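Local atomic coordinates of polyketide synthase PksJ (Bacillus subtilis subsp. subtilis, PDB entry 4J1Q), a protein that serves the bacillaene assembly line as a polyketide synthase, its ketoreductase domain using NADPH for stereoselective alpha- and beta-ketoreduction. Residues S43-I48 with G106-Q111; E134-K139 with R297-K302. All coordinates share one frame; numbering follows the deposited sequence.

Contact 1. Residues S43-I48 with G106-Q111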
# COMPACT_ATOMS: atom_id res chain seq x y z
N SER A 43 27.52 -12.67 -9.36
CA SER A 43 27.78 -11.67 -10.39
C SER A 43 26.55 -11.43 -11.26
O SER A 43 25.76 -12.34 -11.52
CB SER A 43 28.94 -12.12 -11.26
OG SER A 43 28.88 -13.52 -11.49
N TYR A 44 26.43 -10.21 -11.79
CA TYR A 44 25.24 -9.81 -12.54
C TYR A 44 25.49 -9.74 -14.04
O TYR A 44 26.41 -9.04 -14.50
CB TYR A 44 24.69 -8.49 -12.02
CG TYR A 44 24.22 -8.57 -10.59
CD1 TYR A 44 23.19 -9.43 -10.22
CD2 TYR A 44 24.89 -7.88 -9.58
CE1 TYR A 44 22.78 -9.54 -8.91
CE2 TYR A 44 24.50 -7.99 -8.26
CZ TYR A 44 23.43 -8.81 -7.93
OH TYR A 44 23.04 -8.92 -6.61
N THR A 45 24.68 -10.46 -14.81
CA THR A 45 24.65 -10.31 -16.25
C THR A 45 24.29 -8.88 -16.67
O THR A 45 24.68 -8.44 -17.74
CB THR A 45 23.62 -11.25 -16.88
OG1 THR A 45 22.33 -10.99 -16.31
CG2 THR A 45 24.00 -12.69 -16.62
N GLU A 46 23.53 -8.18 -15.83
CA GLU A 46 23.06 -6.85 -16.17
C GLU A 46 22.79 -5.98 -14.95
O GLU A 46 22.42 -6.47 -13.88
CB GLU A 46 21.81 -6.94 -17.06
CG GLU A 46 21.59 -5.73 -17.96
CD GLU A 46 20.63 -6.01 -19.11
OE1 GLU A 46 19.98 -5.05 -19.57
OE2 GLU A 46 20.54 -7.18 -19.54
N HIS A 47 23.00 -4.68 -15.10
CA HIS A 47 22.78 -3.71 -14.04
C HIS A 47 21.96 -2.56 -14.53
O HIS A 47 22.37 -1.83 -15.45
CB HIS A 47 24.10 -3.19 -13.48
CG HIS A 47 23.93 -2.30 -12.26
ND1 HIS A 47 24.90 -2.16 -11.34
CD2 HIS A 47 22.85 -1.54 -11.82
CE1 HIS A 47 24.48 -1.32 -10.37
NE2 HIS A 47 23.23 -0.92 -10.69
N ILE A 48 20.80 -2.38 -13.89
CA ILE A 48 19.86 -1.34 -14.27
C ILE A 48 19.54 -0.44 -13.10
O ILE A 48 19.31 -0.92 -11.99
CB ILE A 48 18.55 -1.93 -14.82
CG1 ILE A 48 18.84 -2.87 -15.96
CG2 ILE A 48 17.60 -0.82 -15.26
CD1 ILE A 48 17.64 -3.18 -16.82
N GLY A 106 19.99 -15.31 -17.07
CA GLY A 106 21.03 -14.88 -16.14
C GLY A 106 20.57 -13.80 -15.18
O GLY A 106 19.49 -13.20 -15.35
N ARG A 107 21.43 -13.48 -14.22
CA ARG A 107 21.06 -12.58 -13.13
C ARG A 107 21.03 -11.11 -13.50
O ARG A 107 21.79 -10.62 -14.35
CB ARG A 107 21.97 -12.78 -11.93
CG ARG A 107 21.62 -14.01 -11.11
CD ARG A 107 22.36 -13.95 -9.78
NE ARG A 107 22.09 -15.13 -8.96
CZ ARG A 107 21.05 -15.24 -8.14
NH1 ARG A 107 20.22 -14.22 -7.97
NH2 ARG A 107 20.86 -16.36 -7.45
N ILE A 108 20.17 -10.39 -12.81
CA ILE A 108 20.08 -8.98 -13.06
C ILE A 108 19.76 -8.19 -11.80
O ILE A 108 19.19 -8.72 -10.86
CB ILE A 108 19.06 -8.69 -14.16
CG1 ILE A 108 19.24 -9.70 -15.30
CG2 ILE A 108 19.19 -7.23 -14.60
CD1 ILE A 108 18.80 -9.20 -16.67
N ILE A 109 20.20 -6.94 -11.80
CA ILE A 109 20.00 -6.04 -10.69
C ILE A 109 19.32 -4.76 -11.19
O ILE A 109 19.74 -4.17 -12.19
CB ILE A 109 21.33 -5.68 -9.99
CG1 ILE A 109 21.04 -4.86 -8.74
CG2 ILE A 109 22.24 -4.89 -10.94
CD1 ILE A 109 22.16 -4.84 -7.71
N ILE A 110 18.17 -4.45 -10.58
CA ILE A 110 17.56 -3.13 -10.74
C ILE A 110 17.60 -2.39 -9.43
O ILE A 110 17.23 -2.93 -8.39
CB ILE A 110 16.09 -3.22 -11.19
CG1 ILE A 110 15.90 -4.38 -12.15
CG2 ILE A 110 15.66 -1.90 -11.82
CD1 ILE A 110 14.48 -4.51 -12.64
N GLN A 111 18.01 -1.12 -9.49
CA GLN A 111 17.98 -0.25 -8.34
C GLN A 111 17.17 0.99 -8.68
O GLN A 111 17.45 1.68 -9.68
CB GLN A 111 19.39 0.18 -7.96
CG GLN A 111 20.37 -0.98 -7.85
CD GLN A 111 21.75 -0.52 -7.42
OE1 GLN A 111 22.40 0.25 -8.12
NE2 GLN A 111 22.18 -0.96 -6.24

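Contact 2. Residues E134-K139 with R297-K302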
# COMPACT_ATOMS: atom_id res chain seq x y z
N GLU A 134 10.65 -10.03 -7.92
CA GLU A 134 11.64 -10.99 -7.36
C GLU A 134 11.05 -12.40 -7.15
O GLU A 134 11.73 -13.39 -7.39
CB GLU A 134 12.19 -10.51 -6.01
CG GLU A 134 13.24 -9.41 -6.12
CD GLU A 134 14.22 -9.42 -4.94
OE1 GLU A 134 14.77 -8.37 -4.60
OE2 GLU A 134 14.50 -10.51 -4.40
N ILE A 135 9.82 -12.47 -6.66
CA ILE A 135 9.16 -13.76 -6.51
C ILE A 135 8.93 -14.46 -7.86
O ILE A 135 9.13 -15.67 -8.00
CB ILE A 135 7.82 -13.63 -5.74
CG1 ILE A 135 8.09 -13.27 -4.26
CG2 ILE A 135 7.02 -14.91 -5.85
CD1 ILE A 135 6.87 -12.71 -3.54
N GLU A 136 8.57 -13.68 -8.88
CA GLU A 136 8.23 -14.22 -10.19
C GLU A 136 9.48 -14.50 -11.01
O GLU A 136 9.46 -15.33 -11.92
CB GLU A 136 7.29 -13.27 -10.95
CG GLU A 136 5.89 -13.20 -10.32
CD GLU A 136 4.90 -12.36 -11.14
OE1 GLU A 136 5.22 -12.00 -12.29
OE2 GLU A 136 3.79 -12.04 -10.63
N PHE A 137 10.56 -13.79 -10.71
CA PHE A 137 11.80 -13.95 -11.46
C PHE A 137 12.97 -14.37 -10.55
O PHE A 137 13.58 -13.54 -9.90
CB PHE A 137 12.13 -12.67 -12.24
CG PHE A 137 11.04 -12.23 -13.20
CD1 PHE A 137 10.36 -11.02 -13.01
CD2 PHE A 137 10.65 -13.04 -14.26
CE1 PHE A 137 9.37 -10.61 -13.89
CE2 PHE A 137 9.61 -12.67 -15.10
CZ PHE A 137 8.96 -11.46 -14.91
N SER A 138 13.25 -15.67 -10.49
CA SER A 138 14.30 -16.25 -9.65
C SER A 138 15.59 -15.42 -9.52
O SER A 138 16.23 -15.42 -8.47
CB SER A 138 14.67 -17.66 -10.17
OG SER A 138 13.88 -18.67 -9.58
N LYS A 139 16.05 -14.84 -10.62
CA LYS A 139 17.44 -14.40 -10.72
C LYS A 139 17.54 -12.89 -10.77
O LYS A 139 18.55 -12.32 -11.21
CB LYS A 139 18.09 -15.02 -11.96
CG LYS A 139 18.04 -16.54 -11.99
CD LYS A 139 19.00 -17.12 -13.02
CE LYS A 139 18.79 -18.62 -13.15
NZ LYS A 139 19.89 -19.30 -13.87
N ARG A 297 -2.39 -12.33 -12.16
CA ARG A 297 -1.68 -12.79 -13.34
C ARG A 297 -0.20 -12.49 -13.21
O ARG A 297 0.16 -11.46 -12.66
CB ARG A 297 -2.21 -12.12 -14.58
CG ARG A 297 -3.10 -13.04 -15.39
CD ARG A 297 -3.22 -12.52 -16.80
NE ARG A 297 -4.42 -11.73 -17.00
CZ ARG A 297 -4.84 -11.33 -18.20
NH1 ARG A 297 -5.94 -10.59 -18.31
NH2 ARG A 297 -4.16 -11.67 -19.29
N PHE A 298 0.65 -13.34 -13.79
CA PHE A 298 2.08 -13.15 -13.72
C PHE A 298 2.46 -11.99 -14.62
O PHE A 298 1.86 -11.80 -15.68
CB PHE A 298 2.81 -14.40 -14.19
CG PHE A 298 3.22 -15.32 -13.08
CD1 PHE A 298 2.27 -15.81 -12.20
CD2 PHE A 298 4.53 -15.73 -12.96
CE1 PHE A 298 2.64 -16.67 -11.18
CE2 PHE A 298 4.90 -16.58 -11.94
CZ PHE A 298 3.94 -17.10 -11.09
N ILE A 299 3.51 -11.27 -14.24
CA ILE A 299 3.92 -10.12 -15.00
C ILE A 299 4.04 -10.43 -16.48
O ILE A 299 3.65 -9.61 -17.32
CB ILE A 299 5.23 -9.54 -14.47
CG1 ILE A 299 4.93 -8.75 -13.19
CG2 ILE A 299 5.86 -8.64 -15.52
CD1 ILE A 299 6.06 -8.86 -12.19
N ILE A 300 4.49 -11.64 -16.82
CA ILE A 300 4.70 -11.98 -18.22
C ILE A 300 3.42 -11.94 -19.08
O ILE A 300 3.45 -11.55 -20.24
CB ILE A 300 5.43 -13.34 -18.38
CG1 ILE A 300 6.08 -13.42 -19.75
CG2 ILE A 300 4.45 -14.49 -18.17
CD1 ILE A 300 6.94 -14.65 -19.97
N HIS A 301 2.29 -12.30 -18.49
CA HIS A 301 1.05 -12.32 -19.23
C HIS A 301 0.19 -11.08 -19.17
O HIS A 301 -0.48 -10.75 -20.13
CB HIS A 301 0.26 -13.57 -18.91
CG HIS A 301 1.01 -14.82 -19.22
ND1 HIS A 301 0.97 -15.90 -18.44
CD2 HIS A 301 1.96 -15.10 -20.22
CE1 HIS A 301 1.81 -16.84 -18.92
NE2 HIS A 301 2.43 -16.33 -19.99
N LYS A 302 0.31 -10.31 -18.09
CA LYS A 302 -0.60 -9.19 -17.76
C LYS A 302 -0.70 -8.08 -18.81
O LYS A 302 0.33 -7.61 -19.29
CB LYS A 302 -0.07 -8.54 -16.52
CG LYS A 302 -1.10 -8.37 -15.45
CD LYS A 302 -0.36 -8.44 -14.13
CE LYS A 302 -1.15 -7.74 -13.08
NZ LYS A 302 -2.26 -8.62 -12.62

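Contact 1. Residues S43-I48 with G106-Q111
Ile109 meets two rings of 43-48, each over a face. Its CB sits over the centre of the Tyr44 ring, 4.0 Å from the centroid, while CD1 reaches on to Tyr44 CE2. Its CG2 forms a CH-pi contact with the His47 imidazole, offset toward the ring's rim, at 3.6 Å from the centroid. With CG1 anti to the backbone N (chi1 -173°), the chain sends CD1 toward the tyrosine and leaves CG2 for the histidine. The backbones run as neighbouring parallel strands, 46-48 beside 108-111, consistent with the truncated Rossmann-type structural subdomain of modular polyketide ketoreductases. Glu46 O accepts from Ile109 N, Ile48 N donates to Ile109 O at 2.7 Å, and Gln111 N closes on Ile48 O. Farther along the face that carries His47 and Ile109, His47 NE2 donates to Gln111 OE1 (2.9 Å). The acceptor lies near the imidazole plane, but the donor stands 57° out of the amide plane, and the two planes are 77° apart. Gln111 NE2 is held by Gln143 OE1 and Leu160 O, which should help to hold the turn of the amide. On the opposite face Ile108 CG2 lies alongside Glu46 CB at 3.6 Å, and the Glu46 carboxylate extends to salt bridges with Lys99 and Lys102. Ile48 and Ile110 touch there through their CG2 methyls, 4.1 Å apart.

Contact 2. Residues E134-K139 with R297-K302
The last turn of helix 126-136 faces a loop that coils through helical backbone angles at 299-301 without regular helical bonding; Glu136 and Phe298 are the nearest residues across, their CA atoms 7.2 Å apart. The contact ties this helix end, probably in the structural subdomain, to a loop of the KR domain between strand 286-289 and helix 304-324. Within the loop, Phe298 O accepts from both His301 N and Lys302 N, closing a turn whose first peptide carries the Ile299 amide. That amide donates to Glu136 OE1 over 2.7 Å, nearly straight, and meets the oxygen on its syn side, 18° out of the carboxylate plane. Glu136 turns CG anti to its own carbonyl carbon (chi1 -69°) and continues extended, which carries the carboxylate from the helix end across to the loop. On the way the chain slides over one face of the Phe298 ring: CG makes a CH-pi contact 4.2 Å from the centroid, and CD lies 3.8 Å above the ring plane toward its rim. Carboxylate and ring are stacked with only 20° between their planes. Ile299 packs against the same acid, its CD1 3.3 Å from Glu136 OE1, and that methyl also meets Phe137 CE1 at 4.1 Å. Ile299 leans on Phe93 and Leu96 of helix 81-98, and Phe137 on Val100 and Leu103 of helix 100-105. Glu136 OE2 accepts from Gly347 N. This pair of amide bonds, one to each oxygen, should fix the carboxylate's rotation and probably favours its ionised form.

In the fold
Contact 1 is the more buried of the two, a parallel strand pairing with backbone bonds repeated along it and isoleucines on both faces; contact 2 is smaller and lies at the surface, where one carboxylate reaches a loop amide. Their centres are about 16 Å apart, and their elements follow each other in the chain: strand 108-115, paired in contact 1, is succeeded by helix 126-136, whose end supplies contact 2. The residues after that helix return to the strand, with a probable hydrogen bond from Ile108 N to Lys139 O at 3.0 Å. Contact 1 thus stays among neighbouring strands, whereas contact 2 connects this part of the chain to a loop of the KR family region.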